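Local coordinates for glutathione S-transferase (Rhodospirillum rubrum F11, PDB 4O7H), which probably catalyses the conjugation of glutathione to electrophilic compounds, as glutathione S-transferases of EC 2.5.1.18 do, at residues A12-R17 / H169-D174; D63-C68 / W97-F102; S79-P84 / A89-L94. All blocks are in the same frame, centred on the assembly; numbering follows the deposited sequence.

Interaction 1 (A12-R17 / H169-D174); sequences AARKVR and HLSLID
Arg-14 reaches from helix 11-22 to helix 161-175 and meets two neighbouring residues there, Ser-171 with its polar end and Leu-172 with its flank. Its NH1 donates to Ser-171 OG at 2.8 Å, with an N-H...O angle of 148°; the hydroxyl sits at the edge of the guanidinium, tilted 16° from its plane. Leu-172 covers one face of the same group: its CD2 lies 3.6 Å above the plane, offset toward the rim and nearest to NE, while CG lies against Arg-14 NE and CD, and CD1 approaches CD. The flat guanidinium suits this place because its edge can form hydrogen bonds while its face packs against a methyl group. The aliphatic chain of Arg-14, extended from CG to NE, carries the group over to helix 161-175.

The serine hydroxyl is set by its own helix. With chi1 at 74°, OG falls between the backbone N and the carbonyl carbon, where it also bonds to Cys-168 O, one turn back. The arginine has further partners: NE donates to Gly-8 O and NH1 also bonds to Tyr-217 OH, while Leu-203 of helix 201-205 touches both Arg-14 and Ser-171.

Helix 11-22 is the first helix of the thioredoxin-like N-terminal domain and helix 161-175 belongs to the all-helical C-terminal domain, so this buried contact spans the domain interface of the glutathione transferase fold. Ser-171 OG, Tyr-217 OH and Gly-8 O are all uncharged, and their dipoles probably stabilise a positive charge already delocalised over the guanidinium.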
ATOM      1  N   ALA A  12      -6.602  -1.177   8.471  1.00  8.69           N
ATOM      2  CA  ALA A  12      -5.265  -1.609   8.769  1.00  9.52           C
ATOM      3  C   ALA A  12      -5.062  -1.927  10.239  1.00  8.76           C
ATOM      4  O   ALA A  12      -4.382  -2.869  10.616  1.00  9.69           O
ATOM      5  CB  ALA A  12      -4.266  -0.553   8.335  1.00  9.88           C
ATOM      6  N   ALA A  13      -5.638  -1.095  11.089  1.00  9.00           N
ATOM      7  CA  ALA A  13      -5.537  -1.327  12.518  1.00  8.78           C
ATOM      8  C   ALA A  13      -6.297  -2.563  12.930  1.00  8.46           C
ATOM      9  O   ALA A  13      -5.787  -3.355  13.751  1.00  9.23           O
ATOM     10  CB  ALA A  13      -5.986  -0.096  13.305  1.00  9.96           C
ATOM     11  N   ARG A  14      -7.469  -2.782  12.336  1.00  8.92           N
ATOM     12  CA  ARG A  14      -8.180  -4.032  12.582  1.00  8.80           C
ATOM     13  C   ARG A  14      -7.310  -5.203  12.223  1.00  9.52           C
ATOM     14  O   ARG A  14      -7.216  -6.188  12.980  1.00  9.00           O
ATOM     15  CB  ARG A  14      -9.507  -4.072  11.836  1.00  9.13           C
ATOM     16  CG  ARG A  14     -10.600  -3.142  12.378  1.00  9.25           C
ATOM     17  CD  ARG A  14     -11.966  -3.365  11.688  1.00  9.88           C
ATOM     18  NE  ARG A  14     -12.955  -2.571  12.412  1.00 11.68           N
ATOM     19  CZ  ARG A  14     -14.183  -2.959  12.728  1.00 11.96           C
ATOM     20  NH1 ARG A  14     -14.684  -4.088  12.279  1.00 12.02           N
ATOM     21  NH2 ARG A  14     -14.914  -2.177  13.517  1.00 12.13           N
ATOM     22  N   LYS A  15      -6.693  -5.143  11.053  1.00  9.44           N
ATOM     23  CA  LYS A  15      -5.814  -6.225  10.619  1.00 10.33           C
ATOM     24  C   LYS A  15      -4.706  -6.535  11.603  1.00  9.31           C
ATOM     25  O   LYS A  15      -4.424  -7.689  11.910  1.00  8.53           O
ATOM     26  CB  LYS A  15      -5.240  -5.975   9.219  1.00 12.94           C
ATOM     27  CG  LYS A  15      -3.995  -6.832   8.977  1.00 15.64           C
ATOM     28  CD  LYS A  15      -3.655  -6.956   7.552  1.00 19.63           C
ATOM     29  CE  LYS A  15      -3.279  -5.666   6.953  1.00 19.15           C
ATOM     30  NZ  LYS A  15      -2.896  -5.968   5.552  1.00 21.54           N
ATOM     31  N   VAL A  16      -4.039  -5.507  12.127  1.00  8.34           N
ATOM     32  CA  VAL A  16      -2.977  -5.733  13.079  1.00  8.49           C
ATOM     33  C   VAL A  16      -3.500  -6.356  14.390  1.00  9.00           C
ATOM     34  O   VAL A  16      -2.892  -7.268  14.933  1.00  9.15           O
ATOM     35  CB  VAL A  16      -2.170  -4.444  13.312  1.00  8.40           C
ATOM     36  CG1 VAL A  16      -1.122  -4.651  14.397  1.00  8.47           C
ATOM     37  CG2 VAL A  16      -1.411  -4.012  12.039  1.00  9.03           C
ATOM     38  N   ARG A  17      -4.666  -5.925  14.852  1.00  8.65           N
ATOM     39  CA  ARG A  17      -5.251  -6.501  16.013  1.00  9.70           C
ATOM     40  C   ARG A  17      -5.496  -8.012  15.809  1.00  8.53           C
ATOM     41  O   ARG A  17      -5.209  -8.821  16.691  1.00  8.91           O
ATOM     42  CB  ARG A  17      -6.595  -5.860  16.393  1.00 10.88           C
ATOM     43  CG  ARG A  17      -6.488  -4.417  16.831  1.00 11.13           C
ATOM     44  CD  ARG A  17      -7.822  -3.947  17.347  1.00 13.79           C
ATOM     45  NE  ARG A  17      -8.049  -4.467  18.704  1.00 14.12           N
ATOM     46  CZ  ARG A  17      -9.153  -4.181  19.404  1.00 14.39           C
ATOM     47  NH1 ARG A  17     -10.112  -3.450  18.860  1.00 16.15           N
ATOM     48  NH2 ARG A  17      -9.266  -4.583  20.670  1.00 16.68           N
ATOM     49  N   HIS A 169     -11.413  -5.565   6.059  1.00  8.37           N
ATOM     50  CA  HIS A 169     -12.111  -4.597   5.202  1.00  8.80           C
ATOM     51  C   HIS A 169     -13.608  -4.897   5.205  1.00  9.35           C
ATOM     52  O   HIS A 169     -14.415  -4.014   5.428  1.00  9.67           O
ATOM     53  CB  HIS A 169     -11.534  -4.671   3.810  1.00  9.53           C
ATOM     54  CG  HIS A 169     -10.366  -3.764   3.627  1.00  9.45           C
ATOM     55  ND1 HIS A 169      -9.047  -4.139   3.794  1.00 11.18           N
ATOM     56  CD2 HIS A 169     -10.340  -2.457   3.313  1.00  8.62           C
ATOM     57  CE1 HIS A 169      -8.266  -3.103   3.508  1.00  8.77           C
ATOM     58  NE2 HIS A 169      -9.044  -2.067   3.288  1.00 12.09           N
ATOM     59  N   LEU A 170     -13.965  -6.164   4.985  1.00  9.41           N
ATOM     60  CA  LEU A 170     -15.368  -6.551   4.905  1.00  9.97           C
ATOM     61  C   LEU A 170     -16.076  -6.312   6.207  1.00  9.93           C
ATOM     62  O   LEU A 170     -17.283  -6.003   6.207  1.00  9.98           O
ATOM     63  CB  LEU A 170     -15.545  -7.976   4.425  1.00 10.33           C
ATOM     64  CG  LEU A 170     -15.403  -8.110   2.900  1.00 10.86           C
ATOM     65  CD1 LEU A 170     -15.205  -9.547   2.494  1.00 11.79           C
ATOM     66  CD2 LEU A 170     -16.670  -7.592   2.223  1.00 11.18           C
ATOM     67  N   SER A 171     -15.356  -6.405   7.330  1.00  9.32           N
ATOM     68  CA  SER A 171     -15.977  -6.196   8.636  1.00  9.53           C
ATOM     69  C   SER A 171     -16.457  -4.769   8.750  1.00  9.15           C
ATOM     70  O   SER A 171     -17.477  -4.489   9.434  1.00 10.10           O
ATOM     71  CB  SER A 171     -15.061  -6.579   9.788  1.00  9.08           C
ATOM     72  OG  SER A 171     -14.008  -5.680  10.046  1.00  9.87           O
ATOM     73  N   LEU A 172     -15.731  -3.843   8.129  1.00 10.08           N
ATOM     74  CA  LEU A 172     -16.157  -2.430   8.197  1.00 10.46           C
ATOM     75  C   LEU A 172     -17.335  -2.171   7.248  1.00 10.61           C
ATOM     76  O   LEU A 172     -18.270  -1.452   7.628  1.00 11.16           O
ATOM     77  CB  LEU A 172     -15.006  -1.493   7.889  1.00 11.57           C
ATOM     78  CG  LEU A 172     -14.131  -1.322   9.113  1.00 12.17           C
ATOM     79  CD1 LEU A 172     -12.755  -0.857   8.638  1.00 14.08           C
ATOM     80  CD2 LEU A 172     -14.793  -0.354  10.092  1.00 13.42           C
ATOM     81  N   ILE A 173     -17.354  -2.832   6.094  1.00 11.09           N
ATOM     82  CA  ILE A 173     -18.514  -2.755   5.195  1.00 11.03           C
ATOM     83  C   ILE A 173     -19.721  -3.356   5.897  1.00 10.45           C
ATOM     84  O   ILE A 173     -20.824  -2.816   5.808  1.00 10.46           O
ATOM     85  CB  ILE A 173     -18.286  -3.451   3.835  1.00 12.32           C
ATOM     86  CG1 ILE A 173     -16.927  -3.027   3.202  1.00 12.54           C
ATOM     87  CG2 ILE A 173     -19.419  -3.123   2.874  1.00 12.42           C
ATOM     88  CD1 ILE A 173     -16.597  -1.547   3.327  1.00 13.01           C
ATOM     89  N   ASP A 174     -19.490  -4.390   6.674  1.00 10.11           N
ATOM     90  CA  ASP A 174     -20.582  -5.067   7.375  1.00 10.48           C
ATOM     91  C   ASP A 174     -21.068  -4.214   8.532  1.00 11.59           C
ATOM     92  O   ASP A 174     -22.280  -4.142   8.768  1.00 12.20           O
ATOM     93  CB  ASP A 174     -20.128  -6.440   7.843  1.00 10.94           C
ATOM     94  CG  ASP A 174     -21.255  -7.402   8.109  1.00 11.29           C
ATOM     95  OD1 ASP A 174     -22.192  -7.435   7.334  1.00 11.98           O
ATOM     96  OD2 ASP A 174     -21.138  -8.219   9.080  1.00 11.63           O
TER

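Interaction 2 (D63-C68 / W97-F102); sequences DGWAIC and WFDRKF
Trp-65 lays the NE1 edge of its indole beside the carboxylate of Asp-99, CZ2 coming within 4.0 Å of Asp-99 CB. In this glutathione transferase fold the pair joins helix 64-74 of the thioredoxin-like domain to the long helix 85-119. NE1 donates to Asp-99 OD2 at 2.8 Å with an N-H...O angle of 158°, and OD2 lies in the ring plane, although the ring and carboxylate planes are turned 32° apart. Tryptophan suits the site because its broad ring reaches from one helix to the other and still offers one N-H at its edge.

Asp-99 OD2 has a second partner in Lys-15 of helix 11-22, whose positive charge probably favours an ionised carboxylate. On the dimer side, the Trp-65 ring stacks on Trp-65 of the second subunit, so the indole serves both the domain junction and the subunit interface. Asp-63, at the N-cap of helix 64-74, accepts from Ala-66 N through OD2 at 2.9 Å; its OD1 pairs with Arg-100 of the second subunit in a salt bridge between chains. Within the Trp-65 pair, the indole N-H meets Asp-99 OD2 on its anti side, 20° out of the carboxylate plane.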
ATOM      1  N   ASP A  63       2.873   1.893  10.212  1.00 13.07           N
ATOM      2  CA  ASP A  63       2.332   1.435   8.940  1.00 13.01           C
ATOM      3  C   ASP A  63       1.904  -0.018   9.077  1.00 12.23           C
ATOM      4  O   ASP A  63       2.656  -0.858   9.571  1.00 11.71           O
ATOM      5  CB  ASP A  63       3.284   1.516   7.720  1.00 13.73           C
ATOM      6  CG  ASP A  63       2.670   0.892   6.489  1.00 13.81           C
ATOM      7  OD1 ASP A  63       1.697   1.452   5.967  1.00 13.79           O
ATOM      8  OD2 ASP A  63       3.172  -0.140   6.026  1.00 15.58           O
ATOM      9  N   GLY A  64       0.676  -0.307   8.656  1.00 12.53           N
ATOM     10  CA  GLY A  64       0.138  -1.667   8.754  1.00 12.27           C
ATOM     11  C   GLY A  64       1.039  -2.721   8.118  1.00 11.51           C
ATOM     12  O   GLY A  64       1.256  -3.800   8.689  1.00 10.95           O
ATOM     13  N   TRP A  65       1.518  -2.482   6.908  1.00 11.20           N
ATOM     14  CA  TRP A  65       2.313  -3.461   6.237  1.00 12.36           C
ATOM     15  C   TRP A  65       3.634  -3.625   6.962  1.00 10.56           C
ATOM     16  O   TRP A  65       4.105  -4.749   7.212  1.00 11.74           O
ATOM     17  CB  TRP A  65       2.556  -3.117   4.771  1.00 13.17           C
ATOM     18  CG  TRP A  65       1.396  -3.239   3.865  1.00 16.37           C
ATOM     19  CD1 TRP A  65       0.102  -3.586   4.161  1.00 18.65           C
ATOM     20  CD2 TRP A  65       1.401  -2.928   2.433  1.00 17.09           C
ATOM     21  NE1 TRP A  65      -0.690  -3.528   2.993  1.00 15.20           N
ATOM     22  CE2 TRP A  65       0.077  -3.111   1.950  1.00 19.04           C
ATOM     23  CE3 TRP A  65       2.399  -2.470   1.534  1.00 18.54           C
ATOM     24  CZ2 TRP A  65      -0.255  -2.929   0.598  1.00 20.91           C
ATOM     25  CZ3 TRP A  65       2.083  -2.312   0.253  1.00 20.67           C
ATOM     26  CH2 TRP A  65       0.763  -2.510  -0.228  1.00 21.74           C
ATOM     27  N   ALA A  66       4.284  -2.498   7.315  1.00 10.10           N
ATOM     28  CA  ALA A  66       5.517  -2.588   8.066  1.00 10.05           C
ATOM     29  C   ALA A  66       5.351  -3.382   9.355  1.00  9.73           C
ATOM     30  O   ALA A  66       6.191  -4.207   9.716  1.00  9.52           O
ATOM     31  CB  ALA A  66       6.026  -1.209   8.421  1.00 10.15           C
ATOM     32  N   ILE A  67       4.244  -3.146  10.063  1.00  9.05           N
ATOM     33  CA  ILE A  67       3.963  -3.906  11.296  1.00  9.15           C
ATOM     34  C   ILE A  67       3.782  -5.393  10.999  1.00  9.26           C
ATOM     35  O   ILE A  67       4.359  -6.232  11.675  1.00 10.85           O
ATOM     36  CB  ILE A  67       2.737  -3.354  12.065  1.00  9.42           C
ATOM     37  CG1 ILE A  67       3.045  -1.945  12.606  1.00  9.67           C
ATOM     38  CG2 ILE A  67       2.354  -4.305  13.166  1.00  9.18           C
ATOM     39  CD1 ILE A  67       1.787  -1.202  13.028  1.00 10.34           C
ATOM     40  N   CYS A  68       3.007  -5.726   9.977  1.00 10.07           N
ATOM     41  CA  CYS A  68       2.786  -7.130   9.614  1.00 10.39           C
ATOM     42  C   CYS A  68       4.061  -7.845   9.229  1.00 11.64           C
ATOM     43  O   CYS A  68       4.314  -8.989   9.682  1.00 10.56           O
ATOM     44  CB  CYS A  68       1.725  -7.227   8.541  1.00 11.41           C
ATOM     45  SG  CYS A  68       0.053  -6.856   9.165  1.00 12.68           S
ATOM     46  N   TRP A  97      -4.342  -6.481  -3.203  1.00 11.10           N
ATOM     47  CA  TRP A  97      -5.674  -6.434  -3.825  1.00 11.46           C
ATOM     48  C   TRP A  97      -6.670  -5.732  -2.869  1.00 11.51           C
ATOM     49  O   TRP A  97      -7.440  -4.838  -3.281  1.00 11.49           O
ATOM     50  CB  TRP A  97      -6.167  -7.820  -4.105  1.00 12.65           C
ATOM     51  CG  TRP A  97      -7.526  -7.826  -4.702  1.00 11.97           C
ATOM     52  CD1 TRP A  97      -8.708  -7.734  -4.026  1.00 13.43           C
ATOM     53  CD2 TRP A  97      -7.868  -7.938  -6.096  1.00 12.76           C
ATOM     54  NE1 TRP A  97      -9.755  -7.755  -4.905  1.00 13.29           N
ATOM     55  CE2 TRP A  97      -9.251  -7.920  -6.180  1.00 12.75           C
ATOM     56  CE3 TRP A  97      -7.117  -8.087  -7.272  1.00 13.51           C
ATOM     57  CZ2 TRP A  97      -9.940  -8.012  -7.406  1.00 14.30           C
ATOM     58  CZ3 TRP A  97      -7.775  -8.178  -8.453  1.00 13.64           C
ATOM     59  CH2 TRP A  97      -9.168  -8.154  -8.525  1.00 13.88           C
ATOM     60  N   PHE A  98      -6.644  -6.116  -1.622  1.00 11.36           N
ATOM     61  CA  PHE A  98      -7.622  -5.562  -0.667  1.00 11.65           C
ATOM     62  C   PHE A  98      -7.192  -4.236  -0.137  1.00 11.76           C
ATOM     63  O   PHE A  98      -8.013  -3.320  -0.028  1.00 11.87           O
ATOM     64  CB  PHE A  98      -7.933  -6.592   0.459  1.00 11.00           C
ATOM     65  CG  PHE A  98      -8.774  -7.701  -0.075  1.00 11.55           C
ATOM     66  CD1 PHE A  98     -10.138  -7.551  -0.241  1.00 11.39           C
ATOM     67  CD2 PHE A  98      -8.164  -8.853  -0.495  1.00 11.16           C
ATOM     68  CE1 PHE A  98     -10.882  -8.586  -0.835  1.00 11.43           C
ATOM     69  CE2 PHE A  98      -8.896  -9.863  -1.117  1.00 11.71           C
ATOM     70  CZ  PHE A  98     -10.256  -9.712  -1.256  1.00 11.29           C
ATOM     71  N   ASP A  99      -5.904  -4.067   0.213  1.00 11.57           N
ATOM     72  CA  ASP A  99      -5.496  -2.757   0.780  1.00 13.16           C
ATOM     73  C   ASP A  99      -5.394  -1.616  -0.255  1.00 13.75           C
ATOM     74  O   ASP A  99      -5.370  -0.440   0.119  1.00 16.50           O
ATOM     75  CB  ASP A  99      -4.182  -2.869   1.570  1.00 13.77           C
ATOM     76  CG  ASP A  99      -4.358  -3.424   2.960  1.00 16.85           C
ATOM     77  OD1 ASP A  99      -5.483  -3.367   3.584  1.00 17.89           O
ATOM     78  OD2 ASP A  99      -3.369  -3.998   3.499  1.00 16.96           O
ATOM     79  N   ARG A 100      -5.314  -1.945  -1.539  1.00 13.84           N
ATOM     80  CA  ARG A 100      -5.407  -0.951  -2.626  1.00 13.98           C
ATOM     81  C   ARG A 100      -6.757  -0.971  -3.320  1.00 14.11           C
ATOM     82  O   ARG A 100      -7.467   0.041  -3.297  1.00 16.32           O
ATOM     83  CB  ARG A 100      -4.267  -1.150  -3.685  1.00 15.59           C
ATOM     84  CG  ARG A 100      -4.397  -0.275  -4.924  1.00 17.25           C
ATOM     85  CD  ARG A 100      -3.108  -0.238  -5.817  1.00 18.97           C
ATOM     86  NE  ARG A 100      -2.755  -1.595  -6.205  1.00 18.70           N
ATOM     87  CZ  ARG A 100      -1.652  -2.246  -5.851  1.00 19.45           C
ATOM     88  NH1 ARG A 100      -0.734  -1.662  -5.092  1.00 20.73           N
ATOM     89  NH2 ARG A 100      -1.505  -3.494  -6.208  1.00 18.84           N
ATOM     90  N   LYS A 101      -7.039  -2.020  -4.071  1.00 14.32           N
ATOM     91  CA  LYS A 101      -8.198  -2.059  -4.988  1.00 14.56           C
ATOM     92  C   LYS A 101      -9.521  -2.069  -4.191  1.00 13.84           C
ATOM     93  O   LYS A 101     -10.409  -1.241  -4.417  1.00 13.20           O
ATOM     94  CB  LYS A 101      -8.132  -3.213  -5.974  1.00 15.01           C
ATOM     95  CG  LYS A 101      -9.172  -3.157  -7.042  1.00 15.73           C
ATOM     96  CD  LYS A 101      -9.130  -4.367  -7.955  1.00 17.43           C
ATOM     97  CE  LYS A 101     -10.372  -4.507  -8.814  1.00 19.14           C
ATOM     98  NZ  LYS A 101     -10.476  -3.452  -9.866  1.00 20.30           N
ATOM     99  N   PHE A 102      -9.693  -3.034  -3.291  1.00 12.73           N
ATOM    100  CA  PHE A 102     -10.916  -3.050  -2.501  1.00 12.39           C
ATOM    101  C   PHE A 102     -11.026  -1.785  -1.690  1.00 12.70           C
ATOM    102  O   PHE A 102     -12.104  -1.168  -1.593  1.00 13.07           O
ATOM    103  CB  PHE A 102     -10.942  -4.301  -1.589  1.00 12.14           C
ATOM    104  CG  PHE A 102     -12.241  -4.500  -0.826  1.00 11.32           C
ATOM    105  CD1 PHE A 102     -12.563  -3.731   0.257  1.00 10.90           C
ATOM    106  CD2 PHE A 102     -13.081  -5.514  -1.185  1.00 11.72           C
ATOM    107  CE1 PHE A 102     -13.741  -3.937   0.933  1.00 11.30           C
ATOM    108  CE2 PHE A 102     -14.242  -5.752  -0.501  1.00 11.25           C
ATOM    109  CZ  PHE A 102     -14.581  -4.954   0.565  1.00 11.33           C
TER

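Interaction 3 (S79-P84 / A89-L94); sequences SLLGGP and AEVRRL
The irregular backbone of 79-84 runs past the side of the helical segment 89-94, drawing nearest at Leu-81 and Val-91, whose CA atoms are 6.3 Å apart. Leu-81 carries most of the contact. Its CD1 touches Arg-92 NH2 at 3.5 Å, while CD2 is shared, meeting Val-91 CG1 at 3.9 Å and lying over one face of the Arg-92 guanidinium, offset toward its rim. Two methyls thus let leucine serve both valine and arginine, whose side chains it crosses at about a right angle. Val-91 points its CB at the loop; CG1 stands anti to the backbone N (chi1 174°), which places the other branch, CG2, 3.5 Å from Leu-81 O. Beta-branched valine suits the place by presenting one methyl to Leu-81 CD2 and one to its carbonyl. That oxygen is buried without a hydrogen-bonding partner in the model; the apolar CG2 packs against it and can offer none.

This loop connects helix 64-74 of the thioredoxin-like domain to helix 85-119, the first of the helical C-terminal domain, and here folds back onto the helix it leads into. Gly-82 has a positive phi, 92°, and an extended psi, a conformation in which a CB would be pressed against the preceding carbonyl oxygen.

The extended chain of Arg-92 lays its guanidinium against the leucine, where NH2 also pairs with Glu-69 and NH1 with Glu-73 of the second subunit. One residue on, Arg-93 grips Glu-90 side-on within the helix: NE to OE1 at 2.9 Å, nearly straight at 176°, and NH2 to OE2 at 2.8 Å.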
ATOM      1  N   SER A  79       2.934 -18.765  11.327  1.00 17.31           N
ATOM      2  CA  SER A  79       3.234 -17.855  10.162  1.00 15.88           C
ATOM      3  C   SER A  79       1.934 -17.342   9.556  1.00 15.00           C
ATOM      4  O   SER A  79       0.980 -18.095   9.387  1.00 15.76           O
ATOM      5  CB  SER A  79       3.995 -18.619   9.084  1.00 18.44           C
ATOM      6  OG  SER A  79       4.252 -17.782   7.959  1.00 17.68           O
ATOM      7  N   LEU A  80       1.891 -16.062   9.160  1.00 12.68           N
ATOM      8  CA  LEU A  80       0.780 -15.523   8.450  1.00 11.75           C
ATOM      9  C   LEU A  80       1.162 -15.186   6.990  1.00 12.70           C
ATOM     10  O   LEU A  80       0.384 -14.614   6.261  1.00 12.08           O
ATOM     11  CB  LEU A  80       0.246 -14.324   9.186  1.00 11.29           C
ATOM     12  CG  LEU A  80      -0.404 -14.657  10.537  1.00 11.49           C
ATOM     13  CD1 LEU A  80      -0.752 -13.369  11.285  1.00 11.78           C
ATOM     14  CD2 LEU A  80      -1.646 -15.501  10.391  1.00 13.14           C
ATOM     15  N   LEU A  81       2.388 -15.549   6.602  1.00 13.00           N
ATOM     16  CA  LEU A  81       2.799 -15.419   5.186  1.00 13.13           C
ATOM     17  C   LEU A  81       2.997 -16.744   4.477  1.00 14.39           C
ATOM     18  O   LEU A  81       2.841 -16.811   3.268  1.00 14.90           O
ATOM     19  CB  LEU A  81       4.095 -14.655   5.110  1.00 13.79           C
ATOM     20  CG  LEU A  81       4.008 -13.130   5.225  1.00 14.23           C
ATOM     21  CD1 LEU A  81       5.425 -12.567   5.419  1.00 14.92           C
ATOM     22  CD2 LEU A  81       3.287 -12.486   4.077  1.00 14.82           C
ATOM     23  N   GLY A  82       3.373 -17.777   5.214  1.00 16.30           N
ATOM     24  CA  GLY A  82       3.677 -19.048   4.563  1.00 18.13           C
ATOM     25  C   GLY A  82       5.140 -19.169   4.218  1.00 20.03           C
ATOM     26  O   GLY A  82       5.958 -18.301   4.523  1.00 19.27           O
ATOM     27  N   GLY A  83       5.483 -20.288   3.589  1.00 25.50           N
ATOM     28  CA  GLY A  83       6.879 -20.717   3.581  1.00 27.09           C
ATOM     29  C   GLY A  83       7.550 -20.458   2.251  1.00 27.13           C
ATOM     30  O   GLY A  83       8.476 -19.661   2.171  1.00 31.75           O
ATOM     31  N   PRO A  84       7.082 -21.128   1.188  1.00 28.01           N
ATOM     32  CA  PRO A  84       7.797 -20.913  -0.062  1.00 23.88           C
ATOM     33  C   PRO A  84       7.625 -19.484  -0.603  1.00 21.20           C
ATOM     34  O   PRO A  84       6.570 -18.883  -0.423  1.00 18.24           O
ATOM     35  CB  PRO A  84       7.170 -21.945  -1.030  1.00 28.00           C
ATOM     36  CG  PRO A  84       6.147 -22.696  -0.257  1.00 28.98           C
ATOM     37  CD  PRO A  84       5.891 -21.977   1.053  1.00 27.31           C
ATOM     38  N   ALA A  89       4.464 -14.585  -2.031  1.00 12.21           N
ATOM     39  CA  ALA A  89       4.124 -13.613  -3.057  1.00 12.98           C
ATOM     40  C   ALA A  89       2.611 -13.557  -3.339  1.00 12.55           C
ATOM     41  O   ALA A  89       2.095 -12.488  -3.642  1.00 12.90           O
ATOM     42  CB  ALA A  89       4.886 -13.927  -4.337  1.00 13.60           C
ATOM     43  N   GLU A  90       1.926 -14.705  -3.311  1.00 11.89           N
ATOM     44  CA  GLU A  90       0.483 -14.762  -3.535  1.00 12.84           C
ATOM     45  C   GLU A  90      -0.249 -14.097  -2.361  1.00 11.17           C
ATOM     46  O   GLU A  90      -1.210 -13.312  -2.548  1.00 12.19           O
ATOM     47  CB  GLU A  90       0.044 -16.225  -3.733  1.00 13.25           C
ATOM     48  CG  GLU A  90      -1.439 -16.451  -3.884  1.00 15.73           C
ATOM     49  CD  GLU A  90      -2.076 -15.826  -5.114  1.00 17.77           C
ATOM     50  OE1 GLU A  90      -1.357 -15.321  -6.008  1.00 16.90           O
ATOM     51  OE2 GLU A  90      -3.338 -15.819  -5.194  1.00 19.52           O
ATOM     52  N   VAL A  91       0.222 -14.380  -1.155  1.00 11.16           N
ATOM     53  CA  VAL A  91      -0.340 -13.686   0.025  1.00 10.90           C
ATOM     54  C   VAL A  91      -0.214 -12.169  -0.151  1.00 10.80           C
ATOM     55  O   VAL A  91      -1.193 -11.399   0.068  1.00 10.87           O
ATOM     56  CB  VAL A  91       0.344 -14.116   1.327  1.00 10.95           C
ATOM     57  CG1 VAL A  91      -0.159 -13.257   2.487  1.00 11.35           C
ATOM     58  CG2 VAL A  91       0.077 -15.582   1.606  1.00 11.24           C
ATOM     59  N   ARG A  92       0.980 -11.714  -0.499  1.00 10.44           N
ATOM     60  CA  ARG A  92       1.234 -10.271  -0.640  1.00  9.72           C
ATOM     61  C   ARG A  92       0.433  -9.626  -1.791  1.00 10.09           C
ATOM     62  O   ARG A  92      -0.071  -8.474  -1.660  1.00  9.93           O
ATOM     63  CB  ARG A  92       2.728  -9.977  -0.716  1.00 10.20           C
ATOM     64  CG  ARG A  92       3.460 -10.288   0.560  1.00 10.50           C
ATOM     65  CD  ARG A  92       4.826  -9.676   0.581  1.00 10.77           C
ATOM     66  NE  ARG A  92       5.633  -9.966   1.768  1.00 10.86           N
ATOM     67  CZ  ARG A  92       6.596 -10.884   1.856  1.00 10.91           C
ATOM     68  NH1 ARG A  92       6.890 -11.705   0.859  1.00 11.81           N
ATOM     69  NH2 ARG A  92       7.289 -10.965   2.956  1.00 11.99           N
ATOM     70  N   ARG A  93       0.274 -10.363  -2.899  1.00 11.40           N
ATOM     71  CA  ARG A  93      -0.591  -9.948  -3.984  1.00 11.30           C
ATOM     72  C   ARG A  93      -1.991  -9.671  -3.483  1.00 11.65           C
ATOM     73  O   ARG A  93      -2.575  -8.638  -3.818  1.00 12.29           O
ATOM     74  CB  ARG A  93      -0.631 -11.024  -5.125  1.00 12.73           C
ATOM     75  CG  ARG A  93      -1.505 -10.612  -6.300  1.00 13.68           C
ATOM     76  CD  ARG A  93      -1.642 -11.738  -7.337  1.00 14.79           C
ATOM     77  NE  ARG A  93      -2.528 -12.829  -6.916  1.00 15.07           N
ATOM     78  CZ  ARG A  93      -3.850 -12.746  -6.985  1.00 15.68           C
ATOM     79  NH1 ARG A  93      -4.431 -11.624  -7.416  1.00 15.85           N
ATOM     80  NH2 ARG A  93      -4.581 -13.773  -6.602  1.00 16.36           N
ATOM     81  N   LEU A  94      -2.521 -10.614  -2.725  1.00 11.04           N
ATOM     82  CA  LEU A  94      -3.898 -10.501  -2.256  1.00 11.13           C
ATOM     83  C   LEU A  94      -4.023  -9.439  -1.174  1.00 11.17           C
ATOM     84  O   LEU A  94      -5.024  -8.699  -1.126  1.00 10.73           O
ATOM     85  CB  LEU A  94      -4.409 -11.871  -1.788  1.00 11.95           C
ATOM     86  CG  LEU A  94      -4.781 -12.775  -2.969  1.00 12.60           C
ATOM     87  CD1 LEU A  94      -4.948 -14.185  -2.459  1.00 13.06           C
ATOM     88  CD2 LEU A  94      -6.034 -12.284  -3.681  1.00 12.96           C
TER

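Along the chain the three contacts are nested: interaction 3 lies within the loop closed by interaction 2, and both lie within that closed by interaction 1. Interaction 1 is near the centre of the chain; its centre is about 11 Å from that of interaction 2, which it touches, and about 19 Å from that of interaction 3. Interactions 2 and 3, about 13 Å apart between centres, share helix 85-119. Interactions 1 and 2 join the N-terminal thioredoxin-like domain to helices of the C-terminal domain, while interaction 3 folds the linker onto helix 85-119. Because interactions 2 and 3 both touch the second subunit, the domain junction is probably coupled to the dimer interface.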